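Local coordinates for 3,4-Dihydroxy-2-butanone 4-phosphate Synthase (Candida albicans, PDB 1TKU), which catalyses the magnesium-dependent conversion of D-ribulose 5-phosphate to formate and 3,4-dihydroxy-2-butanone 4-phosphate, at the ribulose-5-phosphate site. Sequence-based numbering; all coordinates share one arbitrary frame.

The ribulose-5-phosphate site. Residues 34, 59, 85, 87, 132, 142, 144-146, 164, 166. With 5RP (ribulose-5-phosphate), chain B.
Ribulose-5-phosphate (5RP), the substrate, lies in the active-site pocket with its phosphate at the start of helix 145-155 and its keto end toward strands 34-38 and 162-166; the ligand is largely buried but poorly ordered. Arg142 reaches the phosphate with an extended chain, CG anti to the backbone N (chi1 178°), and presents its guanidinium end-on. Arg142 NH1 forms a salt bridge to 5RP phosphate O11 at 2.9 Å, while Arg142 NH2 donates almost straight to 5RP O12 at 3.0 Å, both oxygens lying near the guanidinium plane. 5RP O12 also accepts from the Thr85 hydroxyl, OG1, at 2.7 Å. 5RP O11 is gripped further by Thr146, through its backbone N and its hydroxyl OG1, the latter at 2.6 Å. The His145 backbone N donates to 5RP O10 at 2.9 Å, so the first amides of the helix meet the phosphate, and the helix dipole would probably help to balance its charge.

At the other end, Asp34 OD2 lies 2.6 Å from the ketone oxygen O4 of 5RP; both can only accept as drawn, so the pair clashes, which may reflect imprecise placement of the poorly ordered ligand or, possibly, a proton held between them. Waters link the hydroxyls to protein: one joins O14 to the Tyr87 phenol OH, another O13 to the backbone O of Ile164, and a third O1 to Asp34 OD1.

The His145 imidazole, an expected magnesium ligand, turns one face to the sugar, with hydroxyl O1 over the ring centre. Glu166, bent at chi2 (94°), folds its chain along the opposite side of the sugar, CG packing on C2 and carboxylate OE2 nearing C5. Ile164 holds CG1 in the crowded position between backbone N and carbonyl carbon (chi1 68°), which, with an extended chi2, brings CD1 toward C7; Leu132 CD1 touches the same carbon. Beside them, the Thr85 methyl CG2 packs against 5RP C6 at 4.0 Å and also rests over the rim of one Tyr87 ring face.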
# COMPACT_ATOMS: atom_id res chain seq x y z
N ASP A 34 -4.14 -13.75 -5.04
CA ASP A 34 -4.27 -12.34 -5.39
C ASP A 34 -5.68 -12.04 -5.88
O ASP A 34 -6.26 -12.85 -6.60
CB ASP A 34 -3.29 -12.00 -6.51
CG ASP A 34 -2.15 -11.12 -6.06
OD1 ASP A 34 -1.55 -11.40 -5.01
OD2 ASP A 34 -1.85 -10.15 -6.80
N CYS A 59 -1.83 -2.27 -6.82
CA CYS A 59 -1.14 -2.05 -8.08
C CYS A 59 -2.08 -2.10 -9.28
O CYS A 59 -3.10 -2.78 -9.26
CB CYS A 59 -0.04 -3.10 -8.26
SG CYS A 59 1.24 -3.03 -7.00
N THR A 85 8.84 -7.46 -10.42
CA THR A 85 7.69 -6.58 -10.61
C THR A 85 8.15 -5.25 -11.20
O THR A 85 9.02 -4.58 -10.63
CB THR A 85 6.95 -6.35 -9.27
OG1 THR A 85 6.72 -7.61 -8.63
CG2 THR A 85 5.61 -5.69 -9.51
N TYR A 87 7.51 -1.80 -11.49
CA TYR A 87 6.82 -0.60 -11.02
C TYR A 87 7.18 0.63 -11.83
O TYR A 87 8.32 0.79 -12.27
CB TYR A 87 7.17 -0.30 -9.56
CG TYR A 87 6.83 -1.38 -8.58
CD1 TYR A 87 7.78 -2.33 -8.21
CD2 TYR A 87 5.56 -1.47 -8.02
CE1 TYR A 87 7.47 -3.34 -7.31
CE2 TYR A 87 5.24 -2.47 -7.11
CZ TYR A 87 6.20 -3.41 -6.76
OH TYR A 87 5.88 -4.41 -5.89
N LEU A 132 1.88 -0.88 -12.99
CA LEU A 132 2.88 -1.90 -13.30
C LEU A 132 2.94 -2.07 -14.81
O LEU A 132 1.92 -1.96 -15.49
CB LEU A 132 2.52 -3.23 -12.65
CG LEU A 132 2.23 -3.22 -11.15
CD1 LEU A 132 1.95 -4.64 -10.69
CD2 LEU A 132 3.40 -2.63 -10.39
N ARG A 142 5.98 -13.75 -19.76
CA ARG A 142 6.24 -13.71 -18.32
C ARG A 142 4.97 -14.12 -17.59
O ARG A 142 3.92 -13.50 -17.77
CB ARG A 142 6.65 -12.30 -17.87
CG ARG A 142 6.88 -12.17 -16.36
CD ARG A 142 7.43 -10.79 -15.99
NE ARG A 142 7.78 -10.68 -14.57
CZ ARG A 142 6.95 -10.32 -13.60
NH1 ARG A 142 5.69 -10.01 -13.88
NH2 ARG A 142 7.37 -10.26 -12.35
N GLY A 144 3.68 -13.59 -14.75
CA GLY A 144 3.47 -12.83 -13.54
C GLY A 144 2.02 -12.42 -13.36
O GLY A 144 1.21 -12.53 -14.29
N HIS A 145 1.67 -11.98 -12.15
CA HIS A 145 0.31 -11.54 -11.90
C HIS A 145 0.02 -10.28 -12.71
O HIS A 145 -1.13 -9.99 -13.04
CB HIS A 145 0.08 -11.29 -10.41
CG HIS A 145 0.09 -12.54 -9.59
ND1 HIS A 145 1.14 -13.42 -9.58
CD2 HIS A 145 -0.84 -13.05 -8.75
CE1 HIS A 145 0.87 -14.43 -8.78
NE2 HIS A 145 -0.33 -14.23 -8.26
N THR A 146 1.08 -9.53 -13.02
CA THR A 146 0.93 -8.31 -13.81
C THR A 146 0.40 -8.71 -15.19
O THR A 146 -0.61 -8.19 -15.65
CB THR A 146 2.27 -7.57 -13.99
OG1 THR A 146 2.78 -7.20 -12.70
CG2 THR A 146 2.08 -6.31 -14.82
N ILE A 164 -4.75 -5.13 -8.92
CA ILE A 164 -4.50 -6.30 -8.08
C ILE A 164 -3.95 -6.00 -6.69
O ILE A 164 -3.45 -4.91 -6.41
CB ILE A 164 -3.48 -7.23 -8.78
CG1 ILE A 164 -2.11 -6.53 -8.84
CG2 ILE A 164 -3.92 -7.52 -10.21
CD1 ILE A 164 -1.04 -7.31 -9.60
N GLU A 166 -2.59 -8.54 -2.93
CA GLU A 166 -2.46 -9.81 -2.23
C GLU A 166 -3.41 -10.00 -1.05
O GLU A 166 -3.49 -9.14 -0.17
CB GLU A 166 -1.02 -9.98 -1.73
CG GLU A 166 0.04 -9.74 -2.80
CD GLU A 166 0.57 -8.31 -2.82
OE1 GLU A 166 -0.13 -7.38 -2.34
OE2 GLU A 166 1.69 -8.12 -3.33
C2 5RP B . 2.07 -10.60 -5.82
C3 5RP B . 1.33 -9.72 -6.81
C5 5RP B . 1.54 -8.21 -6.75
O13 5RP B . 0.35 -7.43 -7.00
C6 5RP B . 2.70 -7.75 -7.71
O14 5RP B . 2.81 -6.31 -7.71
C7 5RP B . 2.53 -8.21 -9.20
O8 5RP B . 2.99 -9.56 -9.32
P9 5RP B . 4.04 -10.04 -10.45
O12 5RP B . 5.52 -9.52 -10.14
O11 5RP B . 3.59 -9.53 -11.90
O10 5RP B . 3.97 -11.64 -10.44
O4 5RP B . 0.58 -10.20 -7.65
O1 5RP B . 2.40 -11.88 -6.39
O HOH W 1 3.48 -5.58 -5.27
O HOH W 2 0.63 -13.44 -4.72
O HOH W 3 -0.81 -5.46 -5.44